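Local atomic coordinates of erythromycin C-12 hydroxylase (Saccharopolyspora erythraea, PDB entry 3ZKP), a protein that hydroxylates the macrolactone ring of erythromycin D at C-12, a heme-dependent cytochrome P450 step of erythromycin biosynthesis. Residues Phe69-Thr74 against Glu89-Glu94; Pro73-Glu78 against Gln292-Lys297. The protein carries 1 engineered substitution. All coordinates share one frame; numbering follows the deposited sequence.

Interaction 1: Phe69-Thr74 against Glu89-Glu94. With ERB (Erythromycin B), chain C.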
loop_
_atom_site.group_PDB
_atom_site.type_symbol
_atom_site.label_atom_id
_atom_site.label_comp_id
_atom_site.label_asym_id
_atom_site.label_seq_id
_atom_site.Cartn_x
_atom_site.Cartn_y
_atom_site.Cartn_z
ATOM N N PHE A 69 19.167 -10.088 -2.433
ATOM C CA PHE A 69 17.728 -10.265 -2.258
ATOM C C PHE A 69 16.939 -9.604 -3.406
ATOM O O PHE A 69 16.583 -8.416 -3.332
ATOM C CB PHE A 69 17.286 -9.743 -0.875
ATOM C CG PHE A 69 18.029 -10.364 0.289
ATOM C CD1 PHE A 69 17.591 -11.570 0.845
ATOM C CD2 PHE A 69 19.151 -9.728 0.846
ATOM C CE1 PHE A 69 18.286 -12.160 1.938
ATOM C CE2 PHE A 69 19.835 -10.284 1.941
ATOM C CZ PHE A 69 19.399 -11.528 2.476
ATOM N N SER A 70 16.682 -10.399 -4.454
ATOM C CA SER A 70 15.945 -9.980 -5.658
ATOM C C SER A 70 14.463 -9.728 -5.369
ATOM O O SER A 70 13.865 -10.422 -4.554
ATOM C CB SER A 70 16.061 -11.071 -6.740
ATOM O OG SER A 70 15.251 -10.800 -7.883
ATOM N N SER A 71 13.880 -8.761 -6.082
ATOM C CA SER A 71 12.444 -8.507 -6.040
ATOM C C SER A 71 11.615 -9.414 -6.947
ATOM O O SER A 71 10.382 -9.367 -6.897
ATOM C CB SER A 71 12.155 -7.042 -6.362
ATOM O OG SER A 71 12.403 -6.239 -5.226
ATOM N N ASP A 72 12.292 -10.243 -7.744
ATOM C CA ASP A 72 11.664 -11.145 -8.721
ATOM C C ASP A 72 11.272 -12.517 -8.122
ATOM O O ASP A 72 12.130 -13.372 -7.881
ATOM C CB ASP A 72 12.604 -11.329 -9.918
ATOM C CG ASP A 72 11.970 -12.125 -11.069
ATOM O OD1 ASP A 72 10.757 -12.429 -11.043
ATOM O OD2 ASP A 72 12.707 -12.451 -12.020
ATOM N N PRO A 73 9.965 -12.739 -7.889
ATOM C CA PRO A 73 9.573 -13.983 -7.246
ATOM C C PRO A 73 9.722 -15.177 -8.194
ATOM O O PRO A 73 9.854 -16.304 -7.721
ATOM C CB PRO A 73 8.089 -13.759 -6.932
ATOM C CG PRO A 73 7.632 -12.815 -8.003
ATOM C CD PRO A 73 8.801 -11.886 -8.187
ATOM N N THR A 74 9.710 -14.922 -9.506
ATOM C CA THR A 74 9.630 -15.982 -10.525
ATOM C C THR A 74 10.876 -16.852 -10.515
ATOM O O THR A 74 10.856 -17.970 -11.021
ATOM C CB THR A 74 9.375 -15.443 -11.963
ATOM O OG1 THR A 74 10.508 -14.677 -12.403
ATOM C CG2 THR A 74 8.102 -14.574 -12.010
ATOM N N GLU A 89 9.048 -5.934 -9.440
ATOM C CA GLU A 89 9.725 -7.242 -9.530
ATOM C C GLU A 89 11.040 -7.209 -10.322
ATOM O O GLU A 89 11.672 -8.251 -10.562
ATOM C CB GLU A 89 8.783 -8.305 -10.097
ATOM C CG GLU A 89 7.595 -8.614 -9.166
ATOM C CD GLU A 89 6.663 -9.696 -9.709
ATOM O OE1 GLU A 89 6.941 -10.247 -10.805
ATOM O OE2 GLU A 89 5.642 -9.989 -9.033
ATOM N N ILE A 90 11.458 -6.002 -10.693
ATOM C CA ILE A 90 12.668 -5.794 -11.483
ATOM C C ILE A 90 13.805 -5.238 -10.618
ATOM O O ILE A 90 13.601 -4.300 -9.840
ATOM C CB ILE A 90 12.334 -4.877 -12.711
ATOM C CG1 ILE A 90 11.448 -5.667 -13.680
ATOM C CG2 ILE A 90 13.605 -4.361 -13.399
ATOM C CD1 ILE A 90 10.660 -4.866 -14.672
ATOM N N ASP A 91 15.003 -5.809 -10.780
ATOM C CA ASP A 91 16.192 -5.427 -10.017
ATOM C C ASP A 91 17.107 -4.444 -10.768
ATOM O O ASP A 91 17.056 -4.355 -11.993
ATOM C CB ASP A 91 17.027 -6.674 -9.665
ATOM C CG ASP A 91 16.270 -7.688 -8.829
ATOM O OD1 ASP A 91 15.408 -7.318 -7.987
ATOM O OD2 ASP A 91 16.559 -8.881 -9.006
ATOM N N PRO A 92 17.986 -3.733 -10.035
ATOM C CA PRO A 92 19.033 -3.002 -10.760
ATOM C C PRO A 92 19.918 -3.946 -11.613
ATOM O O PRO A 92 20.129 -5.109 -11.237
ATOM C CB PRO A 92 19.834 -2.337 -9.636
ATOM C CG PRO A 92 18.877 -2.257 -8.478
ATOM C CD PRO A 92 18.096 -3.539 -8.578
ATOM N N PRO A 93 20.432 -3.462 -12.758
ATOM C CA PRO A 93 20.365 -2.100 -13.296
ATOM C C PRO A 93 19.150 -1.738 -14.152
ATOM O O PRO A 93 18.999 -0.552 -14.463
ATOM C CB PRO A 93 21.634 -2.021 -14.153
ATOM C CG PRO A 93 21.771 -3.412 -14.694
ATOM C CD PRO A 93 21.253 -4.341 -13.621
ATOM N N GLU A 94 18.310 -2.716 -14.523
ATOM C CA GLU A 94 17.112 -2.441 -15.330
ATOM C C GLU A 94 16.085 -1.569 -14.601
ATOM O O GLU A 94 15.400 -0.754 -15.226
ATOM C CB GLU A 94 16.450 -3.740 -15.796
ATOM C CG GLU A 94 17.211 -4.495 -16.876
ATOM C CD GLU A 94 18.436 -5.225 -16.357
ATOM O OE1 GLU A 94 18.501 -5.542 -15.144
ATOM O OE2 GLU A 94 19.339 -5.487 -17.178
HETATM C C1 ERB C . 1.538 -4.119 -6.918
HETATM N N1 ERB C . 2.202 -12.247 -1.348
HETATM O O1 ERB C . 0.460 -3.606 -6.643
HETATM C C2 ERB C . 1.718 -5.388 -7.728
HETATM O O2 ERB C . 2.768 -3.537 -6.465
HETATM C C3 ERB C . 1.087 -6.632 -7.056
HETATM O O3 ERB C . 1.649 -7.785 -7.710
HETATM C C4 ERB C . 1.365 -6.670 -5.544
HETATM O O4 ERB C . 1.260 -10.042 -7.288
HETATM C C5 ERB C . 0.249 -7.407 -4.754
HETATM O O5 ERB C . 2.821 -8.836 -10.355
HETATM C C6 ERB C . -0.836 -6.480 -4.191
HETATM O O6 ERB C . 3.586 -11.461 -9.722
HETATM C C7 ERB C . -0.266 -5.746 -2.959
HETATM O O7 ERB C . 0.789 -8.126 -3.638
HETATM C C8 ERB C . -0.781 -4.331 -2.638
HETATM O O8 ERB C . 2.795 -9.507 -2.150
HETATM C C9 ERB C . 0.184 -3.594 -1.716
HETATM O O9 ERB C . -0.337 -10.141 -4.001
HETATM C C10 ERB C . 1.551 -3.095 -2.191
HETATM O O10 ERB C . -1.267 -5.560 -5.198
HETATM C C11 ERB C . 1.511 -2.729 -3.679
HETATM O O11 ERB C . -0.114 -3.404 -0.552
HETATM C C12 ERB C . 2.892 -2.467 -4.305
HETATM O O12 ERB C . 0.646 -1.595 -3.838
HETATM C C13 ERB C . 2.775 -2.272 -5.821
HETATM C C14 ERB C . 0.753 -8.878 -7.969
HETATM C C15 ERB C . 0.588 -9.147 -9.481
HETATM C C16 ERB C . 1.804 -9.827 -10.145
HETATM C C17 ERB C . 2.355 -10.931 -9.226
HETATM C C18 ERB C . 2.529 -10.476 -7.770
HETATM C C19 ERB C . 1.359 -10.377 -11.520
HETATM C C20 ERB C . 3.541 -8.704 -11.594
HETATM C C21 ERB C . 3.041 -11.589 -6.859
HETATM C C22 ERB C . 0.942 -9.546 -3.774
HETATM C C23 ERB C . 1.531 -10.130 -2.488
HETATM C C24 ERB C . 1.637 -11.663 -2.606
HETATM C C25 ERB C . 0.280 -12.263 -3.027
HETATM C C26 ERB C . -0.274 -11.549 -4.262
HETATM C C27 ERB C . -1.694 -12.020 -4.604
HETATM C C28 ERB C . 1.328 -12.168 -0.141
HETATM C C29 ERB C . 2.568 -13.658 -1.560
HETATM C C30 ERB C . 1.286 -5.154 -9.184
HETATM C C31 ERB C . 2.779 -7.209 -5.260
HETATM C C32 ERB C . -2.071 -7.309 -3.795
HETATM C C33 ERB C . -2.200 -4.395 -2.048
HETATM C C34 ERB C . 2.092 -1.935 -1.344
HETATM C C35 ERB C . 3.906 -3.552 -3.904
HETATM C C36 ERB C . 4.001 -1.579 -6.406
HETATM C C37 ERB C . 3.787 -1.309 -7.885
HETATM O O HOH W 1 9.041 -10.760 -12.593
#
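Glu89 lies along the bend that Ser71-Pro73 makes, and its side chain can be followed from backbone to substrate pocket. Glu89 CB sits 3.7 Å from Ser71 O, and the CA before it points a C-H at the same carbonyl. CG, placed opposite the carbonyl carbon (chi1 -66°), starts a fully extended chain that crosses the Pro73 ring at about a right angle; CG passes Pro73 CD, and Glu89 CD lies 3.4 Å from that same ring carbon. At the tip the two oxygens divide their work. Glu89 OE2 accepts a 2.6 Å hydrogen bond from O6 of erythromycin B, whereas Glu89 OE1 accepts one from a water that also donates to Asp72 OD1. Asp72 OD1 and Glu89 OE1 are 4.4 Å apart, and if both carboxylates are ionised the bridging water would ease their repulsion. Asp72 OD1 is further gripped by N and OG1 of Thr74, both from the same face of the carboxylate; the backbone bond closes an Asx turn.

The other polar part of the contact is a pair of hydrogen bonds to the Asp91 carboxylate. Asp91 uses the syn lone pair of each oxygen: OD2 for Ser70 OG at 2.6 Å, OD1 for Ser71 N at 2.8 Å and a nearly straight 170°. Two bonds to adjacent residues fix the carboxylate's rotation. Ser70 OG in turn accepts from Asp72 N, an ST turn.

The loop before helix 94-102 is thereby tied to the end of strand 69-70, an edge strand of the mixed sheet, paired with strand 290-295 through Ser70 and Thr294.

Interaction 2: Pro73-Glu78 against Gln292-Lys297. With ERB (Erythromycin B), chain C.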
loop_
_atom_site.group_PDB
_atom_site.type_symbol
_atom_site.label_atom_id
_atom_site.label_comp_id
_atom_site.label_asym_id
_atom_site.label_seq_id
_atom_site.Cartn_x
_atom_site.Cartn_y
_atom_site.Cartn_z
ATOM N N PRO A 73 9.965 -12.739 -7.889
ATOM C CA PRO A 73 9.573 -13.983 -7.246
ATOM C C PRO A 73 9.722 -15.177 -8.194
ATOM O O PRO A 73 9.854 -16.304 -7.721
ATOM C CB PRO A 73 8.089 -13.759 -6.932
ATOM C CG PRO A 73 7.632 -12.815 -8.003
ATOM C CD PRO A 73 8.801 -11.886 -8.187
ATOM N N THR A 74 9.710 -14.922 -9.506
ATOM C CA THR A 74 9.630 -15.982 -10.525
ATOM C C THR A 74 10.876 -16.852 -10.515
ATOM O O THR A 74 10.856 -17.970 -11.021
ATOM C CB THR A 74 9.375 -15.443 -11.963
ATOM O OG1 THR A 74 10.508 -14.677 -12.403
ATOM C CG2 THR A 74 8.102 -14.574 -12.010
ATOM N N ARG A 75 11.940 -16.333 -9.903
ATOM C CA ARG A 75 13.193 -17.059 -9.738
ATOM C C ARG A 75 12.992 -18.398 -9.035
ATOM O O ARG A 75 13.695 -19.355 -9.305
ATOM C CB ARG A 75 14.168 -16.235 -8.909
ATOM C CG ARG A 75 14.802 -15.047 -9.612
ATOM C CD ARG A 75 15.847 -14.410 -8.695
ATOM N NE ARG A 75 17.136 -15.105 -8.733
ATOM C CZ ARG A 75 17.497 -16.119 -7.945
ATOM N NH1 ARG A 75 16.679 -16.610 -7.023
ATOM N NH2 ARG A 75 18.697 -16.653 -8.094
ATOM N N VAL A 76 12.032 -18.445 -8.117
ATOM C CA VAL A 76 11.802 -19.626 -7.283
ATOM C C VAL A 76 10.461 -20.298 -7.566
ATOM O O VAL A 76 10.063 -21.209 -6.847
ATOM C CB VAL A 76 11.909 -19.295 -5.763
ATOM C CG1 VAL A 76 13.205 -18.557 -5.461
ATOM C CG2 VAL A 76 10.684 -18.479 -5.270
ATOM N N ILE A 77 9.773 -19.838 -8.602
ATOM C CA ILE A 77 8.505 -20.423 -9.028
ATOM C C ILE A 77 8.754 -21.214 -10.324
ATOM O O ILE A 77 8.903 -20.629 -11.402
ATOM C CB ILE A 77 7.387 -19.331 -9.213
ATOM C CG1 ILE A 77 7.162 -18.540 -7.911
ATOM C CG2 ILE A 77 6.083 -19.960 -9.641
ATOM C CD1 ILE A 77 6.327 -17.254 -8.057
ATOM N N GLU A 78 8.799 -22.542 -10.215
ATOM C CA GLU A 78 9.104 -23.374 -11.383
ATOM C C GLU A 78 8.036 -23.248 -12.464
ATOM O O GLU A 78 6.832 -23.404 -12.222
ATOM C CB GLU A 78 9.364 -24.841 -11.010
ATOM C CG GLU A 78 9.873 -25.716 -12.179
ATOM C CD GLU A 78 11.302 -25.395 -12.640
ATOM O OE1 GLU A 78 12.126 -24.919 -11.832
ATOM O OE2 GLU A 78 11.607 -25.646 -13.822
ATOM N N GLN A 292 7.927 -9.740 -0.166
ATOM C CA GLN A 292 8.801 -10.856 -0.462
ATOM C C GLN A 292 10.006 -10.475 -1.313
ATOM O O GLN A 292 9.964 -9.519 -2.103
ATOM C CB GLN A 292 8.043 -12.040 -1.084
ATOM C CG GLN A 292 7.014 -12.693 -0.156
ATOM C CD GLN A 292 5.696 -11.934 -0.158
ATOM O OE1 GLN A 292 5.102 -11.726 -1.211
ATOM N NE2 GLN A 292 5.242 -11.503 1.017
ATOM N N ARG A 293 11.083 -11.220 -1.087
ATOM C CA ARG A 293 12.289 -11.191 -1.913
ATOM C C ARG A 293 12.644 -12.637 -2.290
ATOM O O ARG A 293 12.049 -13.588 -1.748
ATOM C CB ARG A 293 13.433 -10.521 -1.150
ATOM C CG ARG A 293 13.192 -9.052 -0.794
ATOM C CD ARG A 293 12.955 -8.245 -2.065
ATOM N NE ARG A 293 12.913 -6.805 -1.873
ATOM C CZ ARG A 293 11.804 -6.065 -1.838
ATOM N NH1 ARG A 293 10.595 -6.631 -1.910
ATOM N NH2 ARG A 293 11.911 -4.745 -1.712
ATOM N N THR A 294 13.607 -12.809 -3.202
ATOM C CA THR A 294 14.219 -14.127 -3.432
ATOM C C THR A 294 15.746 -14.057 -3.357
ATOM O O THR A 294 16.347 -13.095 -3.849
ATOM C CB THR A 294 13.770 -14.753 -4.791
ATOM O OG1 THR A 294 14.058 -13.831 -5.843
ATOM C CG2 THR A 294 12.266 -15.012 -4.794
ATOM N N THR A 295 16.375 -15.056 -2.725
ATOM C CA THR A 295 17.850 -15.074 -2.609
ATOM C C THR A 295 18.485 -15.530 -3.914
ATOM O O THR A 295 18.029 -16.491 -4.538
ATOM C CB THR A 295 18.398 -15.943 -1.421
ATOM O OG1 THR A 295 17.939 -17.289 -1.565
ATOM C CG2 THR A 295 17.900 -15.419 -0.099
ATOM N N THR A 296 19.513 -14.799 -4.330
ATOM C CA THR A 296 20.221 -15.076 -5.579
ATOM C C THR A 296 21.425 -15.983 -5.317
ATOM O O THR A 296 22.026 -16.508 -6.263
ATOM C CB THR A 296 20.755 -13.771 -6.236
ATOM O OG1 THR A 296 21.676 -13.144 -5.340
ATOM C CG2 THR A 296 19.606 -12.804 -6.554
ATOM N N LYS A 297 21.758 -16.115 -4.031
ATOM C CA LYS A 297 22.934 -16.845 -3.554
ATOM C C LYS A 297 22.748 -17.208 -2.079
ATOM O O LYS A 297 21.861 -16.663 -1.416
ATOM C CB LYS A 297 24.202 -15.999 -3.715
ATOM C CG LYS A 297 24.195 -14.671 -2.951
ATOM C CD LYS A 297 25.607 -14.264 -2.568
ATOM C CE LYS A 297 25.617 -12.917 -1.860
ATOM N NZ LYS A 297 26.854 -12.710 -1.037
HETATM C C1 ERB C . 1.538 -4.119 -6.918
HETATM N N1 ERB C . 2.202 -12.247 -1.348
HETATM O O1 ERB C . 0.460 -3.606 -6.643
HETATM C C2 ERB C . 1.718 -5.388 -7.728
HETATM O O2 ERB C . 2.768 -3.537 -6.465
HETATM C C3 ERB C . 1.087 -6.632 -7.056
HETATM O O3 ERB C . 1.649 -7.785 -7.710
HETATM C C4 ERB C . 1.365 -6.670 -5.544
HETATM O O4 ERB C . 1.260 -10.042 -7.288
HETATM C C5 ERB C . 0.249 -7.407 -4.754
HETATM O O5 ERB C . 2.821 -8.836 -10.355
HETATM C C6 ERB C . -0.836 -6.480 -4.191
HETATM O O6 ERB C . 3.586 -11.461 -9.722
HETATM C C7 ERB C . -0.266 -5.746 -2.959
HETATM O O7 ERB C . 0.789 -8.126 -3.638
HETATM C C8 ERB C . -0.781 -4.331 -2.638
HETATM O O8 ERB C . 2.795 -9.507 -2.150
HETATM C C9 ERB C . 0.184 -3.594 -1.716
HETATM O O9 ERB C . -0.337 -10.141 -4.001
HETATM C C10 ERB C . 1.551 -3.095 -2.191
HETATM O O10 ERB C . -1.267 -5.560 -5.198
HETATM C C11 ERB C . 1.511 -2.729 -3.679
HETATM O O11 ERB C . -0.114 -3.404 -0.552
HETATM C C12 ERB C . 2.892 -2.467 -4.305
HETATM O O12 ERB C . 0.646 -1.595 -3.838
HETATM C C13 ERB C . 2.775 -2.272 -5.821
HETATM C C14 ERB C . 0.753 -8.878 -7.969
HETATM C C15 ERB C . 0.588 -9.147 -9.481
HETATM C C16 ERB C . 1.804 -9.827 -10.145
HETATM C C17 ERB C . 2.355 -10.931 -9.226
HETATM C C18 ERB C . 2.529 -10.476 -7.770
HETATM C C19 ERB C . 1.359 -10.377 -11.520
HETATM C C20 ERB C . 3.541 -8.704 -11.594
HETATM C C21 ERB C . 3.041 -11.589 -6.859
HETATM C C22 ERB C . 0.942 -9.546 -3.774
HETATM C C23 ERB C . 1.531 -10.130 -2.488
HETATM C C24 ERB C . 1.637 -11.663 -2.606
HETATM C C25 ERB C . 0.280 -12.263 -3.027
HETATM C C26 ERB C . -0.274 -11.549 -4.262
HETATM C C27 ERB C . -1.694 -12.020 -4.604
HETATM C C28 ERB C . 1.328 -12.168 -0.141
HETATM C C29 ERB C . 2.568 -13.658 -1.560
HETATM C C30 ERB C . 1.286 -5.154 -9.184
HETATM C C31 ERB C . 2.779 -7.209 -5.260
HETATM C C32 ERB C . -2.071 -7.309 -3.795
HETATM C C33 ERB C . -2.200 -4.395 -2.048
HETATM C C34 ERB C . 2.092 -1.935 -1.344
HETATM C C35 ERB C . 3.906 -3.552 -3.904
HETATM C C36 ERB C . 4.001 -1.579 -6.406
HETATM C C37 ERB C . 3.787 -1.309 -7.885
#
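Nonpolar contact centres on Thr294, whose side chain points at the 73-78 turn. Its CG2, opposite the carbonyl carbon, meets Val76 CG1 at 3.7 Å and Pro73 CA at 3.8 Å, while the Val76 and Thr294 side chains run past each other in opposite directions. The hydroxyl, at chi1 55°, is turned to the other side, where Arg75 CD lies 3.4 Å from Thr294 OG1; its hydrogen bond goes to Asp72 O.

Polar and charged contact belongs to Arg75. Its chain bends at chi3 (82°), carrying the guanidinium over the strand end: Thr296 CA and CG2 lie over one face, and Arg75 NH1 comes to 2.8 Å from Thr295 O. NH2 has its salt bridge with Asp309.

Ligand bonds come from strand residues beside the turn. Gln292, bent at chi2, accepts from N1 of erythromycin B through OE1 at 2.9 Å, with a weak second bond from O8. Arg293 NH1 donates to Gln292 O in an almost straight bond (N-H...O 169°), with the oxygen in the guanidinium plane, and Arg293 NH2 bonds a heme carboxylate oxygen.

Strand 290-295 thus serves the substrate pocket and the heme at once, an arrangement in keeping with the beta-sheet region beside the heme in cytochromes P450.

In the fold
Interactions 1 and 2 leave the same piece of chain and share Pro73 and Thr74, with centres 9 Å apart; both are partly buried. They reach different partners: interaction 1 joins two stretches close in sequence, interaction 2 two that are 214 residues apart. Ser70 O to Thr294 N, 2.8 Å, links them across neighbouring strands of one sheet. Their chemistry differs accordingly. Carboxylates accepting hydrogen bonds dominate the first, methyl packing and a guanidinium laid over the strand's end the second. Both touch erythromycin B, through Glu89 and Gln292 respectively, and His88 adds a further ligand bond. Only interaction 2 contains a heme-binding residue, Arg293, though the Ser71 side chain of interaction 1 comes close to that of Arg293.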